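Local coordinates for methane monooxygenase hydroxylase, MmoD (Methylosinus sporium, PDB 6D7K), which is associated with the soluble methane monooxygenase system and probably acts by binding the hydroxylase rather than by oxidising methane itself, at residues I17-T29 against R59-D73. Sequence-based numbering, arbitrary orientation.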
loop_
_atom_site.group_PDB
_atom_site.type_symbol
_atom_site.label_atom_id
_atom_site.label_comp_id
_atom_site.label_asym_id
_atom_site.label_seq_id
_atom_site.Cartn_x
_atom_site.Cartn_y
_atom_site.Cartn_z
ATOM N N ILE H 17 -3.826 10.154 30.681
ATOM C CA ILE H 17 -3.435 11.425 31.276
ATOM C C ILE H 17 -2.893 12.309 30.167
ATOM O O ILE H 17 -2.095 11.850 29.348
ATOM C CB ILE H 17 -2.374 11.210 32.380
ATOM C CG1 ILE H 17 -2.967 10.425 33.550
ATOM C CG2 ILE H 17 -1.750 12.527 32.850
ATOM C CD1 ILE H 17 -3.839 11.246 34.439
ATOM N N LEU H 18 -3.326 13.567 30.133
ATOM C CA LEU H 18 -2.859 14.514 29.126
ATOM C C LEU H 18 -1.543 15.141 29.571
ATOM O O LEU H 18 -1.508 15.863 30.572
ATOM C CB LEU H 18 -3.904 15.600 28.901
ATOM C CG LEU H 18 -3.402 16.681 27.956
ATOM C CD1 LEU H 18 -3.531 16.189 26.532
ATOM C CD2 LEU H 18 -4.173 17.947 28.155
ATOM N N ILE H 19 -0.467 14.902 28.824
ATOM C CA ILE H 19 0.845 15.408 29.210
ATOM C C ILE H 19 1.347 16.549 28.325
ATOM O O ILE H 19 2.318 17.224 28.706
ATOM C CB ILE H 19 1.898 14.273 29.277
ATOM C CG1 ILE H 19 2.022 13.518 27.948
ATOM C CG2 ILE H 19 1.579 13.306 30.405
ATOM C CD1 ILE H 19 3.252 12.604 27.872
ATOM N N HIS H 20 0.725 16.803 27.176
ATOM C CA HIS H 20 1.094 17.961 26.362
ATOM C C HIS H 20 -0.124 18.475 25.616
ATOM O O HIS H 20 -0.937 17.692 25.122
ATOM C CB HIS H 20 2.198 17.633 25.357
ATOM C CG HIS H 20 2.774 18.836 24.690
ATOM N ND1 HIS H 20 3.865 19.508 25.192
ATOM C CD2 HIS H 20 2.417 19.487 23.558
ATOM C CE1 HIS H 20 4.150 20.531 24.403
ATOM N NE2 HIS H 20 3.291 20.534 23.398
ATOM N N SER H 21 -0.243 19.795 25.541
ATOM C CA SER H 21 -1.354 20.425 24.835
ATOM C C SER H 21 -0.912 21.815 24.441
ATOM O O SER H 21 -0.621 22.634 25.310
ATOM C CB SER H 21 -2.600 20.494 25.690
ATOM O OG SER H 21 -3.731 20.687 24.861
ATOM N N ASP H 22 -0.825 22.068 23.144
ATOM C CA ASP H 22 -0.613 23.415 22.647
ATOM C C ASP H 22 -1.487 23.579 21.404
ATOM O O ASP H 22 -2.373 22.756 21.133
ATOM C CB ASP H 22 0.884 23.686 22.432
ATOM C CG ASP H 22 1.496 22.825 21.341
ATOM O OD1 ASP H 22 0.772 22.366 20.426
ATOM O OD2 ASP H 22 2.726 22.611 21.397
ATOM N N ALA H 23 -1.264 24.661 20.651
ATOM C CA ALA H 23 -2.188 24.979 19.562
ATOM C C ALA H 23 -2.327 23.825 18.573
ATOM O O ALA H 23 -3.403 23.632 17.996
ATOM C CB ALA H 23 -1.736 26.240 18.831
ATOM N N ARG H 24 -1.258 23.047 18.376
ATOM C CA ARG H 24 -1.208 22.038 17.336
ATOM C C ARG H 24 -0.972 20.621 17.834
ATOM O O ARG H 24 -1.440 19.687 17.185
ATOM C CB ARG H 24 -0.117 22.387 16.306
ATOM C CG ARG H 24 -0.675 22.929 14.982
ATOM C CD ARG H 24 0.412 23.496 14.056
ATOM N NE ARG H 24 1.405 22.501 13.654
ATOM C CZ ARG H 24 1.414 21.872 12.480
ATOM N NH1 ARG H 24 0.479 22.128 11.578
ATOM N NH2 ARG H 24 2.361 20.981 12.211
ATOM N N TYR H 25 -0.275 20.417 18.950
ATOM C CA TYR H 25 0.089 19.071 19.387
ATOM C C TYR H 25 -0.598 18.699 20.695
ATOM O O TYR H 25 -0.835 19.552 21.547
ATOM C CB TYR H 25 1.598 18.945 19.526
ATOM C CG TYR H 25 2.314 18.975 18.189
ATOM C CD1 TYR H 25 2.306 17.860 17.343
ATOM C CD2 TYR H 25 2.995 20.110 17.766
ATOM C CE1 TYR H 25 2.966 17.877 16.116
ATOM C CE2 TYR H 25 3.661 20.135 16.542
ATOM C CZ TYR H 25 3.640 19.021 15.721
ATOM O OH TYR H 25 4.284 19.052 14.503
ATOM N N GLU H 26 -0.954 17.422 20.826
ATOM C CA GLU H 26 -1.380 16.841 22.090
ATOM C C GLU H 26 -0.628 15.534 22.306
ATOM O O GLU H 26 -0.288 14.844 21.340
ATOM C CB GLU H 26 -2.882 16.577 22.120
ATOM C CG GLU H 26 -3.713 17.835 22.060
ATOM C CD GLU H 26 -5.156 17.614 22.488
ATOM O OE1 GLU H 26 -5.875 16.859 21.794
ATOM O OE2 GLU H 26 -5.564 18.196 23.527
ATOM N N ALA H 27 -0.369 15.183 23.571
ATOM C CA ALA H 27 0.229 13.885 23.876
ATOM C C ALA H 27 -0.416 13.285 25.114
ATOM O O ALA H 27 -0.610 13.975 26.117
ATOM C CB ALA H 27 1.742 14.001 24.071
ATOM N N PHE H 28 -0.750 12.006 25.044
ATOM C CA PHE H 28 -1.349 11.300 26.162
ATOM C C PHE H 28 -0.411 10.186 26.604
ATOM O O PHE H 28 0.439 9.729 25.836
ATOM C CB PHE H 28 -2.721 10.729 25.790
ATOM C CG PHE H 28 -3.752 11.794 25.455
ATOM C CD1 PHE H 28 -3.818 12.353 24.174
ATOM C CD2 PHE H 28 -4.649 12.242 26.420
ATOM C CE1 PHE H 28 -4.761 13.337 23.879
ATOM C CE2 PHE H 28 -5.577 13.234 26.126
ATOM C CZ PHE H 28 -5.640 13.772 24.857
ATOM N N THR H 29 -0.633 9.703 27.798
ATOM C CA THR H 29 0.074 8.591 28.373
ATOM C C THR H 29 -0.803 7.789 29.310
ATOM O O THR H 29 -1.555 8.307 30.020
ATOM C CB THR H 29 1.388 8.983 29.029
ATOM O OG1 THR H 29 2.103 7.808 29.304
ATOM C CG2 THR H 29 1.170 9.631 30.249
ATOM N N ARG H 59 6.994 11.797 29.717
ATOM C CA ARG H 59 7.058 13.226 29.435
ATOM C C ARG H 59 8.332 13.574 28.689
ATOM O O ARG H 59 8.309 14.324 27.708
ATOM C CB ARG H 59 6.967 14.024 30.730
ATOM C CG ARG H 59 5.648 13.838 31.447
ATOM C CD ARG H 59 5.638 14.557 32.770
ATOM N NE ARG H 59 5.167 15.925 32.644
ATOM C CZ ARG H 59 5.122 16.796 33.648
ATOM N NH1 ARG H 59 5.537 16.454 34.863
ATOM N NH2 ARG H 59 4.655 18.020 33.432
ATOM N N LYS H 60 9.455 13.030 29.138
ATOM C CA LYS H 60 10.733 13.329 28.505
ATOM C C LYS H 60 10.759 12.812 27.075
ATOM O O LYS H 60 11.236 13.504 26.166
ATOM C CB LYS H 60 11.856 12.720 29.344
ATOM C CG LYS H 60 11.986 13.361 30.711
ATOM C CD LYS H 60 12.839 14.634 30.634
ATOM C CE LYS H 60 14.089 14.402 29.748
ATOM N NZ LYS H 60 14.918 15.623 29.439
ATOM N N ALA H 61 10.212 11.609 26.861
ATOM C CA ALA H 61 10.136 11.021 25.531
ATOM C C ALA H 61 9.305 11.883 24.586
ATOM O O ALA H 61 9.745 12.214 23.476
ATOM C CB ALA H 61 9.534 9.621 25.635
ATOM N N VAL H 62 8.083 12.234 25.008
ATOM C CA VAL H 62 7.208 13.060 24.184
ATOM C C VAL H 62 7.876 14.397 23.897
ATOM O O VAL H 62 7.713 14.964 22.802
ATOM C CB VAL H 62 5.825 13.231 24.860
ATOM C CG1 VAL H 62 5.110 14.467 24.328
ATOM C CG2 VAL H 62 4.962 11.973 24.683
ATOM N N ALA H 63 8.660 14.913 24.849
ATOM C CA ALA H 63 9.329 16.192 24.617
ATOM C C ALA H 63 10.407 16.062 23.536
ATOM O O ALA H 63 10.565 16.952 22.691
ATOM C CB ALA H 63 9.903 16.742 25.925
ATOM N N HIS H 64 11.154 14.961 23.533
ATOM C CA HIS H 64 12.149 14.762 22.488
ATOM C C HIS H 64 11.482 14.745 21.120
ATOM O O HIS H 64 11.855 15.506 20.220
ATOM C CB HIS H 64 12.907 13.454 22.719
ATOM C CG HIS H 64 13.985 13.534 23.756
ATOM N ND1 HIS H 64 14.862 14.593 23.844
ATOM C CD2 HIS H 64 14.353 12.660 24.726
ATOM C CE1 HIS H 64 15.708 14.378 24.836
ATOM N NE2 HIS H 64 15.417 13.214 25.389
ATOM N N VAL H 65 10.489 13.868 20.948
ATOM C CA VAL H 65 9.836 13.706 19.648
ATOM C C VAL H 65 9.195 15.005 19.195
ATOM O O VAL H 65 9.191 15.318 17.999
ATOM C CB VAL H 65 8.787 12.587 19.699
ATOM C CG1 VAL H 65 8.153 12.445 18.335
ATOM C CG2 VAL H 65 9.388 11.275 20.184
ATOM N N LEU H 66 8.611 15.769 20.132
ATOM C CA LEU H 66 7.985 17.043 19.766
ATOM C C LEU H 66 9.025 18.071 19.333
ATOM O O LEU H 66 8.810 18.810 18.367
ATOM C CB LEU H 66 7.140 17.580 20.923
ATOM C CG LEU H 66 5.810 16.861 21.168
ATOM C CD1 LEU H 66 5.037 17.525 22.271
ATOM C CD2 LEU H 66 4.973 16.821 19.920
ATOM N N SER H 67 10.154 18.147 20.030
ATOM C CA SER H 67 11.215 19.023 19.555
ATOM C C SER H 67 11.530 18.724 18.101
ATOM O O SER H 67 11.821 19.635 17.320
ATOM C CB SER H 67 12.456 18.861 20.429
ATOM O OG SER H 67 13.626 18.724 19.651
ATOM N N HIS H 68 11.434 17.456 17.710
ATOM C CA HIS H 68 11.753 17.078 16.343
ATOM C C HIS H 68 10.649 17.530 15.404
ATOM O O HIS H 68 10.913 18.189 14.395
ATOM C CB HIS H 68 11.991 15.561 16.265
ATOM C CG HIS H 68 11.835 14.984 14.893
ATOM N ND1 HIS H 68 12.654 15.333 13.840
ATOM C CD2 HIS H 68 10.943 14.093 14.399
ATOM C CE1 HIS H 68 12.265 14.688 12.753
ATOM N NE2 HIS H 68 11.232 13.924 13.066
ATOM N N PHE H 69 9.400 17.209 15.743
ATOM C CA PHE H 69 8.263 17.695 14.968
ATOM C C PHE H 69 8.287 19.212 14.814
ATOM O O PHE H 69 8.149 19.736 13.705
ATOM C CB PHE H 69 6.959 17.234 15.619
ATOM C CG PHE H 69 6.711 15.769 15.468
ATOM C CD1 PHE H 69 7.568 14.991 14.718
ATOM C CD2 PHE H 69 5.625 15.167 16.053
ATOM C CE1 PHE H 69 7.342 13.631 14.567
ATOM C CE2 PHE H 69 5.396 13.801 15.902
ATOM C CZ PHE H 69 6.249 13.042 15.164
ATOM N N LYS H 70 8.463 19.940 15.917
ATOM C CA LYS H 70 8.411 21.400 15.833
ATOM C C LYS H 70 9.533 21.953 14.962
ATOM O O LYS H 70 9.317 22.897 14.196
ATOM C CB LYS H 70 8.449 22.016 17.236
ATOM C CG LYS H 70 7.193 21.724 18.041
ATOM C CD LYS H 70 7.291 22.268 19.450
ATOM C CE LYS H 70 6.069 21.891 20.275
ATOM N NZ LYS H 70 4.937 22.817 20.045
ATOM N N ARG H 71 10.734 21.375 15.060
ATOM C CA ARG H 71 11.816 21.736 14.147
ATOM C C ARG H 71 11.414 21.517 12.693
ATOM O O ARG H 71 11.747 22.329 11.822
ATOM C CB ARG H 71 13.066 20.921 14.473
ATOM C CG ARG H 71 14.226 21.738 14.982
ATOM C CD ARG H 71 15.393 20.843 15.325
ATOM N NE ARG H 71 15.543 20.652 16.767
ATOM C CZ ARG H 71 16.300 21.426 17.541
ATOM N NH1 ARG H 71 16.966 22.438 16.996
ATOM N NH2 ARG H 71 16.395 21.190 18.855
ATOM N N GLN H 72 10.714 20.417 12.408
ATOM C CA GLN H 72 10.221 20.188 11.055
ATOM C C GLN H 72 9.283 21.307 10.636
ATOM O O GLN H 72 9.418 21.872 9.545
ATOM C CB GLN H 72 9.522 18.824 10.952
ATOM C CG GLN H 72 10.485 17.635 10.998
ATOM C CD GLN H 72 9.902 16.326 10.466
ATOM O OE1 GLN H 72 8.836 15.873 10.901
ATOM N NE2 GLN H 72 10.614 15.704 9.522
ATOM N N ASP H 73 8.330 21.651 11.500
ATOM C CA ASP H 73 7.418 22.747 11.198
ATOM C C ASP H 73 8.179 24.056 11.010
ATOM O O ASP H 73 8.010 24.744 10.000
ATOM C CB ASP H 73 6.375 22.866 12.307
ATOM C CG ASP H 73 5.650 21.558 12.564
ATOM O OD1 ASP H 73 5.652 20.691 11.658
ATOM O OD2 ASP H 73 5.083 21.399 13.667
#
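Leu66 forks onto two rings of the hairpin, one methyl to each: CD1 lies over the centre of the His20 imidazole, 3.5 Å from its centroid, and CD2 over a face of Tyr25. His20 swings its ring across Leu66 CD1 because its CG stands opposite the backbone N (chi1 -169°). Toward the start of the helix the packing stays apolar, Val62 putting CG1 against Ala27 CB and CG2 3.7 Å from Ile19 CD1; a classic beta bulge pairs both Ile19 and His20 with Ala27.

By the turn the contact becomes polar, and Asp22 and Lys70 are only partly buried. Asp22 OD2 forms a salt bridge with Lys70 NZ at 2.6 Å and a hydrogen bond with His20 NE2 at 2.9 Å, from opposite faces of its carboxylate, while OD1 accepts Arg24 N in an Asx turn and Tyr25 N at 2.7 Å. With an alanine in place of Asp22, Lys70 would probably lose this counter-charge, the His20 ring would be freer to turn, and both backbone N-H groups would lose their acceptor. Farther along, the Asp73 carboxylate lies nearly coplanar with the Tyr25 ring; its OD2 receives Tyr25 OH on the syn lone pair at 2.6 Å and, weakly, Arg24 NH2. Beyond the apolar centre of aliphatic and aromatic side chains, these two shared acceptors probably set how hairpin and helix sit together, Arg42 also holding the buried Tyr25 hydroxyl.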